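Long-range contacts in acyl-CoA dehydrogenase (Bacillus anthracis, PDB 3OWA), which probably catalyses the FAD-dependent alpha,beta-dehydrogenation of acyl-CoA thioesters, as flavoenzymes of the acyl-CoA dehydrogenase family do: residues V127-K135 with V344-A352; Q527-E538 with P575-I585. One frame throughout, in Å; residues are numbered along the deposited sequence.

Interaction 1. Residues V127-K135 with V344-A352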
loop_
_atom_site.group_PDB
_atom_site.type_symbol
_atom_site.label_atom_id
_atom_site.label_comp_id
_atom_site.label_asym_id
_atom_site.label_seq_id
_atom_site.Cartn_x
_atom_site.Cartn_y
_atom_site.Cartn_z
ATOM N N VAL A 127 8.476 -27.945 21.964
ATOM C CA VAL A 127 8.137 -27.421 23.285
ATOM C C VAL A 127 6.706 -27.802 23.712
ATOM O O VAL A 127 6.485 -28.268 24.835
ATOM C CB VAL A 127 8.324 -25.867 23.378
ATOM C CG1 VAL A 127 7.850 -25.341 24.760
ATOM C CG2 VAL A 127 9.795 -25.464 23.123
ATOM N N LEU A 128 5.747 -27.615 22.824
ATOM C CA LEU A 128 4.346 -27.768 23.168
ATOM C C LEU A 128 3.815 -29.170 22.968
ATOM O O LEU A 128 2.916 -29.583 23.702
ATOM C CB LEU A 128 3.484 -26.776 22.386
ATOM C CG LEU A 128 3.844 -25.306 22.631
ATOM C CD1 LEU A 128 2.946 -24.405 21.826
ATOM C CD2 LEU A 128 3.750 -24.932 24.095
ATOM N N PHE A 129 4.338 -29.896 21.978
ATOM C CA PHE A 129 3.773 -31.198 21.638
ATOM C C PHE A 129 4.761 -32.335 21.632
ATOM O O PHE A 129 4.398 -33.459 21.326
ATOM C CB PHE A 129 3.030 -31.113 20.305
ATOM C CG PHE A 129 1.924 -30.097 20.316
ATOM C CD1 PHE A 129 0.730 -30.364 21.001
ATOM C CD2 PHE A 129 2.083 -28.864 19.696
ATOM C CE1 PHE A 129 -0.292 -29.435 21.040
ATOM C CE2 PHE A 129 1.062 -27.936 19.726
ATOM C CZ PHE A 129 -0.133 -28.213 20.409
ATOM N N GLY A 130 6.017 -32.065 21.976
ATOM C CA GLY A 130 7.012 -33.152 22.037
ATOM C C GLY A 130 6.781 -34.038 23.263
ATOM O O GLY A 130 6.305 -33.553 24.296
ATOM N N ASN A 131 7.114 -35.329 23.159
ATOM C CA ASN A 131 7.112 -36.191 24.333
ATOM C C ASN A 131 8.415 -35.956 25.078
ATOM O O ASN A 131 9.305 -35.255 24.573
ATOM C CB ASN A 131 6.930 -37.673 23.979
ATOM C CG ASN A 131 8.054 -38.225 23.117
ATOM O OD1 ASN A 131 9.230 -37.907 23.299
ATOM N ND2 ASN A 131 7.697 -39.078 22.190
ATOM N N GLU A 132 8.529 -36.557 26.266
ATOM C CA GLU A 132 9.633 -36.290 27.164
ATOM C C GLU A 132 10.963 -36.538 26.490
ATOM O O GLU A 132 11.903 -35.758 26.652
ATOM C CB GLU A 132 9.521 -37.168 28.420
ATOM C CG GLU A 132 10.571 -36.876 29.501
ATOM C CD GLU A 132 10.447 -35.461 30.109
ATOM O OE1 GLU A 132 9.429 -34.763 29.876
ATOM O OE2 GLU A 132 11.381 -35.059 30.835
ATOM N N GLU A 133 11.041 -37.633 25.745
ATOM C CA GLU A 133 12.260 -38.031 25.070
ATOM C C GLU A 133 12.654 -37.024 23.967
ATOM O O GLU A 133 13.809 -36.632 23.848
ATOM C CB GLU A 133 12.072 -39.439 24.491
ATOM C CG GLU A 133 13.270 -39.986 23.769
ATOM C CD GLU A 133 12.929 -41.162 22.866
ATOM O OE1 GLU A 133 11.812 -41.180 22.288
ATOM O OE2 GLU A 133 13.795 -42.060 22.723
ATOM N N GLN A 134 11.675 -36.609 23.174
ATOM C CA GLN A 134 11.895 -35.591 22.135
ATOM C C GLN A 134 12.349 -34.257 22.739
ATOM O O GLN A 134 13.287 -33.658 22.262
ATOM C CB GLN A 134 10.632 -35.430 21.295
ATOM C CG GLN A 134 10.295 -36.683 20.466
ATOM C CD GLN A 134 8.874 -36.662 19.981
ATOM O OE1 GLN A 134 8.005 -35.996 20.575
ATOM N NE2 GLN A 134 8.615 -37.378 18.891
ATOM N N LYS A 135 11.730 -33.829 23.831
ATOM C CA LYS A 135 12.151 -32.589 24.455
ATOM C C LYS A 135 13.565 -32.637 24.996
ATOM O O LYS A 135 14.345 -31.725 24.738
ATOM C CB LYS A 135 11.169 -32.141 25.530
ATOM C CG LYS A 135 9.770 -31.938 24.980
ATOM C CD LYS A 135 8.852 -31.276 26.020
ATOM C CE LYS A 135 8.283 -32.307 26.975
ATOM N NZ LYS A 135 7.165 -31.768 27.756
ATOM N N VAL A 344 2.904 -26.530 32.777
ATOM C CA VAL A 344 3.784 -25.753 31.896
ATOM C C VAL A 344 4.812 -26.675 31.240
ATOM O O VAL A 344 5.030 -26.602 30.039
ATOM C CB VAL A 344 4.499 -24.591 32.641
ATOM C CG1 VAL A 344 5.515 -23.895 31.729
ATOM C CG2 VAL A 344 3.495 -23.595 33.169
ATOM N N LYS A 345 5.413 -27.553 32.038
ATOM C CA LYS A 345 6.396 -28.517 31.549
ATOM C C LYS A 345 5.851 -29.396 30.424
ATOM O O LYS A 345 6.545 -29.621 29.428
ATOM C CB LYS A 345 6.875 -29.408 32.702
ATOM C CG LYS A 345 8.277 -30.021 32.440
ATOM C CD LYS A 345 8.544 -31.191 33.457
ATOM C CE LYS A 345 7.298 -32.087 33.555
ATOM N NZ LYS A 345 7.672 -33.456 33.994
ATOM N N ASP A 346 4.625 -29.899 30.598
ATOM C CA ASP A 346 3.998 -30.740 29.580
ATOM C C ASP A 346 3.707 -29.967 28.292
ATOM O O ASP A 346 3.932 -30.501 27.205
ATOM C CB ASP A 346 2.717 -31.427 30.081
ATOM C CG ASP A 346 1.891 -32.043 28.931
ATOM O OD1 ASP A 346 1.729 -31.380 27.870
ATOM O OD2 ASP A 346 1.403 -33.185 29.072
ATOM N N GLY A 347 3.192 -28.740 28.393
ATOM C CA GLY A 347 3.039 -27.890 27.202
ATOM C C GLY A 347 1.660 -27.884 26.567
ATOM O O GLY A 347 1.280 -26.919 25.930
ATOM N N LYS A 348 0.900 -28.962 26.753
ATOM C CA LYS A 348 -0.481 -28.987 26.286
ATOM C C LYS A 348 -1.297 -27.823 26.882
ATOM O O LYS A 348 -2.065 -27.167 26.167
ATOM C CB LYS A 348 -1.133 -30.324 26.632
ATOM C CG LYS A 348 -2.325 -30.658 25.776
ATOM C CD LYS A 348 -3.041 -31.895 26.316
ATOM C CE LYS A 348 -4.487 -31.910 25.837
ATOM N NZ LYS A 348 -5.300 -30.852 26.516
ATOM N N ALA A 349 -1.112 -27.551 28.170
ATOM C CA ALA A 349 -1.826 -26.450 28.813
ATOM C C ALA A 349 -1.344 -25.058 28.363
ATOM O O ALA A 349 -2.140 -24.126 28.334
ATOM C CB ALA A 349 -1.800 -26.575 30.347
ATOM N N VAL A 350 -0.054 -24.921 28.037
ATOM C CA VAL A 350 0.481 -23.669 27.471
ATOM C C VAL A 350 -0.216 -23.402 26.132
ATOM O O VAL A 350 -0.742 -22.321 25.908
ATOM C CB VAL A 350 2.039 -23.689 27.288
ATOM C CG1 VAL A 350 2.569 -22.296 26.911
ATOM C CG2 VAL A 350 2.753 -24.208 28.540
ATOM N N ALA A 351 -0.253 -24.406 25.267
ATOM C CA ALA A 351 -0.940 -24.293 23.968
ATOM C C ALA A 351 -2.420 -23.865 24.110
ATOM O O ALA A 351 -2.868 -22.959 23.402
ATOM C CB ALA A 351 -0.806 -25.599 23.162
ATOM N N ALA A 352 -3.157 -24.496 25.031
ATOM C CA ALA A 352 -4.555 -24.129 25.286
ATOM C C ALA A 352 -4.695 -22.725 25.875
ATOM O O ALA A 352 -5.669 -22.055 25.617
ATOM C CB ALA A 352 -5.231 -25.159 26.182
HETATM O O HOH W 1 7.557 -27.739 27.511
#
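Leu128 meets Val350 at about a right angle, its CD2 methyl lying 3.8 Å from Val350 CB, while CD1, the other tip of the fork, reaches Ala351 CB at 4.2 Å. CG of Leu128 stands beside the backbone N and anti to the carbonyl carbon (chi1 -59°), which carries both methyls over the first turn of helix 348-355. Phe129 starts out pointing away, yet its ring swings back so that CZ comes to 3.9 Å from Ala351 CB, making that small methyl a shared platform for two side chains. The backbones close in at Gly347, whose CA is 4.2 Å from Leu128 CA; a positive phi of 97° ends helix 341-346 here, and with no side chain in between, Gly347 C lies 3.6 Å from Leu128 O. At the polar flank Lys135, bent at chi3, brings NZ to 2.8 Å from Lys345 O, approaching tilted from the carbonyl plane. One water donates to that same oxygen and to Val127 O, so ammonium and water together grip the carbonyl in the last turn of helix 341-346. Each segment also has its own side-chain-to-backbone turn: Asp346 OD1 accepts from Lys348 N in an Asx turn, and Asn131 and Gln134 form a capping box at the start of helix 132-144. Ile267 of helix 257-293 and Phe332 of helix 305-336 extend the apolar side. The arrangement is a meeting of two helix-to-helix turns, joining the N-terminal and C-terminal alpha-helical domains of the acyl-CoA dehydrogenase fold.

Interaction 2. Residues Q527-E538 with P575-I585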
loop_
_atom_site.group_PDB
_atom_site.type_symbol
_atom_site.label_atom_id
_atom_site.label_comp_id
_atom_site.label_asym_id
_atom_site.label_seq_id
_atom_site.Cartn_x
_atom_site.Cartn_y
_atom_site.Cartn_z
ATOM N N GLN A 527 -0.480 12.744 25.291
ATOM C CA GLN A 527 -0.218 12.070 24.004
ATOM C C GLN A 527 -1.117 10.835 23.833
ATOM O O GLN A 527 -1.718 10.647 22.789
ATOM C CB GLN A 527 1.268 11.734 23.890
ATOM C CG GLN A 527 1.762 11.286 22.509
ATOM C CD GLN A 527 1.922 12.433 21.506
ATOM O OE1 GLN A 527 1.443 13.563 21.730
ATOM N NE2 GLN A 527 2.594 12.140 20.381
ATOM N N LYS A 528 -1.247 10.003 24.856
ATOM C CA LYS A 528 -2.168 8.873 24.743
ATOM C C LYS A 528 -3.611 9.297 24.492
ATOM O O LYS A 528 -4.314 8.653 23.721
ATOM C CB LYS A 528 -2.123 7.992 25.980
ATOM C CG LYS A 528 -0.810 7.297 26.191
ATOM C CD LYS A 528 -0.836 6.510 27.476
ATOM C CE LYS A 528 0.570 6.128 27.809
ATOM N NZ LYS A 528 0.739 5.898 29.229
ATOM N N VAL A 529 -4.059 10.356 25.178
ATOM C CA VAL A 529 -5.437 10.819 25.024
ATOM C C VAL A 529 -5.671 11.230 23.575
ATOM O O VAL A 529 -6.690 10.870 22.984
ATOM C CB VAL A 529 -5.781 11.985 25.984
ATOM C CG1 VAL A 529 -7.058 12.736 25.541
ATOM C CG2 VAL A 529 -5.929 11.482 27.406
ATOM N N LEU A 530 -4.719 11.983 23.030
ATOM C CA LEU A 530 -4.743 12.443 21.652
ATOM C C LEU A 530 -4.784 11.297 20.631
ATOM O O LEU A 530 -5.635 11.308 19.753
ATOM C CB LEU A 530 -3.551 13.377 21.394
ATOM C CG LEU A 530 -3.668 14.789 22.031
ATOM C CD1 LEU A 530 -2.382 15.551 21.814
ATOM C CD2 LEU A 530 -4.873 15.583 21.520
ATOM N N TYR A 531 -3.897 10.314 20.781
ATOM C CA TYR A 531 -3.883 9.141 19.891
ATOM C C TYR A 531 -5.254 8.505 19.933
ATOM O O TYR A 531 -5.807 8.155 18.908
ATOM C CB TYR A 531 -2.880 8.068 20.350
ATOM C CG TYR A 531 -1.402 8.374 20.223
ATOM C CD1 TYR A 531 -0.911 9.133 19.158
ATOM C CD2 TYR A 531 -0.494 7.865 21.151
ATOM C CE1 TYR A 531 0.441 9.374 19.023
ATOM C CE2 TYR A 531 0.886 8.106 21.025
ATOM C CZ TYR A 531 1.334 8.891 19.969
ATOM O OH TYR A 531 2.670 9.170 19.817
ATOM N N THR A 532 -5.782 8.364 21.153
ATOM C CA THR A 532 -7.059 7.694 21.400
ATOM C C THR A 532 -8.255 8.395 20.763
ATOM O O THR A 532 -9.072 7.727 20.108
ATOM C CB THR A 532 -7.274 7.477 22.918
ATOM O OG1 THR A 532 -6.191 6.683 23.400
ATOM C CG2 THR A 532 -8.574 6.731 23.197
ATOM N N GLU A 533 -8.351 9.720 20.935
ATOM C CA GLU A 533 -9.436 10.509 20.328
ATOM C C GLU A 533 -9.450 10.402 18.810
ATOM O O GLU A 533 -10.493 10.173 18.181
ATOM C CB GLU A 533 -9.291 11.979 20.727
ATOM C CG GLU A 533 -9.713 12.226 22.170
ATOM C CD GLU A 533 -9.308 13.590 22.694
ATOM O OE1 GLU A 533 -8.391 14.232 22.118
ATOM O OE2 GLU A 533 -9.922 14.026 23.692
ATOM N N VAL A 534 -8.262 10.552 18.240
ATOM C CA VAL A 534 -8.075 10.601 16.810
ATOM C C VAL A 534 -8.307 9.200 16.207
ATOM O O VAL A 534 -9.036 9.067 15.226
ATOM C CB VAL A 534 -6.640 11.150 16.515
ATOM C CG1 VAL A 534 -6.102 10.640 15.223
ATOM C CG2 VAL A 534 -6.644 12.707 16.582
ATOM N N PHE A 535 -7.721 8.168 16.811
ATOM C CA PHE A 535 -7.875 6.814 16.265
ATOM C C PHE A 535 -9.346 6.363 16.366
ATOM O O PHE A 535 -9.904 5.801 15.415
ATOM C CB PHE A 535 -6.958 5.782 16.959
ATOM C CG PHE A 535 -7.213 4.367 16.510
ATOM C CD1 PHE A 535 -6.670 3.904 15.329
ATOM C CD2 PHE A 535 -8.061 3.523 17.231
ATOM C CE1 PHE A 535 -6.930 2.610 14.874
ATOM C CE2 PHE A 535 -8.340 2.236 16.807
ATOM C CZ PHE A 535 -7.748 1.761 15.625
ATOM N N CYS A 536 -9.944 6.599 17.528
ATOM C CA CYS A 536 -11.334 6.191 17.757
ATOM C C CYS A 536 -12.315 6.806 16.776
ATOM O O CYS A 536 -13.156 6.105 16.209
ATOM C CB CYS A 536 -11.758 6.467 19.189
ATOM S SG CYS A 536 -11.175 5.163 20.267
ATOM N N GLN A 537 -12.178 8.107 16.550
ATOM C CA GLN A 537 -13.036 8.789 15.614
ATOM C C GLN A 537 -12.978 8.133 14.234
ATOM O O GLN A 537 -14.023 7.817 13.634
ATOM C CB GLN A 537 -12.674 10.269 15.521
ATOM C CG GLN A 537 -13.515 10.987 14.512
ATOM C CD GLN A 537 -13.823 12.423 14.906
ATOM O OE1 GLN A 537 -14.427 12.683 15.951
ATOM N NE2 GLN A 537 -13.405 13.361 14.066
ATOM N N GLU A 538 -11.759 7.934 13.727
ATOM C CA GLU A 538 -11.611 7.344 12.392
ATOM C C GLU A 538 -11.969 5.862 12.292
ATOM O O GLU A 538 -12.589 5.451 11.315
ATOM C CB GLU A 538 -10.218 7.620 11.812
ATOM C CG GLU A 538 -10.094 9.071 11.255
ATOM C CD GLU A 538 -8.664 9.652 11.326
ATOM O OE1 GLU A 538 -8.455 10.840 10.965
ATOM O OE2 GLU A 538 -7.746 8.929 11.771
ATOM N N PRO A 575 -18.904 14.894 16.552
ATOM C CA PRO A 575 -17.579 14.599 16.045
ATOM C C PRO A 575 -16.554 15.628 16.535
ATOM O O PRO A 575 -16.917 16.756 16.848
ATOM C CB PRO A 575 -17.769 14.670 14.526
ATOM C CG PRO A 575 -18.878 15.641 14.346
ATOM C CD PRO A 575 -19.812 15.352 15.491
ATOM N N LEU A 576 -15.297 15.204 16.645
ATOM C CA LEU A 576 -14.185 16.068 17.027
ATOM C C LEU A 576 -13.522 16.656 15.811
ATOM O O LEU A 576 -13.648 16.118 14.709
ATOM C CB LEU A 576 -13.128 15.266 17.767
ATOM C CG LEU A 576 -13.560 14.452 18.984
ATOM C CD1 LEU A 576 -12.408 13.523 19.375
ATOM C CD2 LEU A 576 -13.978 15.380 20.144
ATOM N N ASN A 577 -12.816 17.760 16.024
ATOM C CA ASN A 577 -11.914 18.339 15.031
ATOM C C ASN A 577 -10.507 17.754 15.225
ATOM O O ASN A 577 -9.792 18.124 16.156
ATOM C CB ASN A 577 -11.902 19.877 15.167
ATOM C CG ASN A 577 -10.961 20.550 14.192
ATOM O OD1 ASN A 577 -10.482 19.937 13.225
ATOM N ND2 ASN A 577 -10.679 21.832 14.445
ATOM N N VAL A 578 -10.119 16.832 14.341
ATOM C CA VAL A 578 -8.888 16.072 14.582
ATOM C C VAL A 578 -7.650 16.785 14.020
ATOM O O VAL A 578 -6.504 16.429 14.356
ATOM C CB VAL A 578 -8.971 14.618 14.033
ATOM C CG1 VAL A 578 -10.044 13.824 14.780
ATOM C CG2 VAL A 578 -9.201 14.611 12.532
ATOM N N ILE A 579 -7.889 17.802 13.192
ATOM C CA ILE A 579 -6.806 18.441 12.474
ATOM C C ILE A 579 -5.806 19.082 13.451
ATOM O O ILE A 579 -4.607 18.753 13.384
ATOM C CB ILE A 579 -7.291 19.332 11.283
ATOM C CG1 ILE A 579 -7.824 18.439 10.148
ATOM C CG2 ILE A 579 -6.166 20.192 10.757
ATOM C CD1 ILE A 579 -8.558 19.194 9.025
ATOM N N PRO A 580 -6.285 19.922 14.408
ATOM C CA PRO A 580 -5.340 20.452 15.403
ATOM C C PRO A 580 -4.770 19.379 16.357
ATOM O O PRO A 580 -3.654 19.534 16.875
ATOM C CB PRO A 580 -6.178 21.485 16.204
ATOM C CG PRO A 580 -7.344 21.801 15.342
ATOM C CD PRO A 580 -7.617 20.551 14.522
ATOM N N LYS A 581 -5.542 18.328 16.623
ATOM C CA LYS A 581 -5.057 17.238 17.441
ATOM C C LYS A 581 -3.891 16.495 16.779
ATOM O O LYS A 581 -2.935 16.098 17.454
ATOM C CB LYS A 581 -6.203 16.284 17.790
ATOM C CG LYS A 581 -7.295 16.960 18.634
ATOM C CD LYS A 581 -8.368 16.003 19.100
ATOM C CE LYS A 581 -9.325 16.670 20.115
ATOM N NZ LYS A 581 -8.597 17.146 21.348
ATOM N N LYS A 582 -3.968 16.317 15.457
ATOM C CA LYS A 582 -2.903 15.607 14.739
ATOM C C LYS A 582 -1.661 16.481 14.727
ATOM O O LYS A 582 -0.557 15.983 14.820
ATOM C CB LYS A 582 -3.340 15.205 13.324
ATOM C CG LYS A 582 -4.322 14.051 13.325
ATOM C CD LYS A 582 -4.809 13.706 11.923
ATOM C CE LYS A 582 -5.861 12.602 11.997
ATOM N NZ LYS A 582 -6.195 12.005 10.674
ATOM N N ARG A 583 -1.846 17.799 14.658
ATOM C CA ARG A 583 -0.701 18.714 14.707
ATOM C C ARG A 583 -0.065 18.662 16.073
ATOM O O ARG A 583 1.152 18.753 16.203
ATOM C CB ARG A 583 -1.108 20.160 14.390
ATOM C CG ARG A 583 -1.607 20.332 12.952
ATOM C CD ARG A 583 -1.991 21.784 12.701
ATOM N NE ARG A 583 -2.312 22.044 11.291
ATOM C CZ ARG A 583 -2.386 23.282 10.793
ATOM N NH1 ARG A 583 -2.128 24.326 11.591
ATOM N NH2 ARG A 583 -2.678 23.481 9.510
ATOM N N GLU A 584 -0.887 18.530 17.099
ATOM C CA GLU A 584 -0.365 18.393 18.456
ATOM C C GLU A 584 0.380 17.054 18.640
ATOM O O GLU A 584 1.484 17.021 19.192
ATOM C CB GLU A 584 -1.497 18.519 19.463
ATOM C CG GLU A 584 -1.011 18.796 20.867
ATOM C CD GLU A 584 -2.130 19.213 21.840
ATOM O OE1 GLU A 584 -3.261 19.530 21.388
ATOM O OE2 GLU A 584 -1.865 19.191 23.060
ATOM N N ILE A 585 -0.213 15.959 18.163
ATOM C CA ILE A 585 0.481 14.655 18.200
ATOM C C ILE A 585 1.864 14.790 17.542
ATOM O O ILE A 585 2.884 14.388 18.107
ATOM C CB ILE A 585 -0.343 13.542 17.473
ATOM C CG1 ILE A 585 -1.570 13.152 18.308
ATOM C CG2 ILE A 585 0.550 12.317 17.157
ATOM C CD1 ILE A 585 -2.738 12.496 17.519
#
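With CG anti to the backbone N (chi1 178°), Gln537 reaches out from helix 526-554 and lays its amide along the backbone of Leu576. Its OE1 accepts from Leu576 N at 2.8 Å, in the carbonyl plane and on a lone pair, while NE2 donates to Leu576 O at 2.8 Å; one side-chain amide thus pairs with both backbone polar groups of a single residue and fixes the extended lead-in to helix 578-592. Ile585 has CG1 beside its backbone N (chi1 -72°) and CG2 anti to that N; CG1 packs 3.7 Å from Leu530 CB, and CG2 meets the edge of the Tyr531 ring, 3.5 Å from CE1. Knobs-into-holes packing runs both ways: Ile585 sits among Gln527, Leu530, Tyr531 and Val534, and Val534 among Val578, Lys581, Lys582 and Ile585. The axes of segments 527-538 and 578-585 approach to 9.7 Å and cross at -141°. Gln527 NE2 donates almost straight to Ile585 O at 3.2 Å and also to Tyr531 OH, which in turn is bonded to Thr596. Two salt bridges flank the apolar seam. Lys581 NZ comes from above the carboxylate plane to Glu533 OE1 at 3.0 Å, whereas Lys582 NZ takes the syn lone pair of Glu538 OE1 at 2.6 Å and has Asn313 of helix 305-336 as a second partner. Arg583 pairs with Glu491 of the second subunit. Interlocked aliphatic groups thus fill the middle, amides bonded to backbone hold the register near both ends, and the lysine-glutamate pairs probably balance charge at the flanks.

From the N terminus, the chain first passes through 127-135, in the N-terminal helical domain, then through the beta-rich middle domain and the long helices 257-293 and 305-336 before 344-352 returns to close interaction 1, a loop with 208 residues between its segments. Interaction 2 opens only later and closes a much shorter, almost wholly helical excursion of 36 residues, bringing helix 578-592 back onto helix 526-554. The two loops follow one another in series, neither nested nor crossed. Their centres lie 45 Å apart on opposite sides of the chain's centre: interaction 1 joins domains, while interaction 2 ties the C-terminal helices together beside the second subunit.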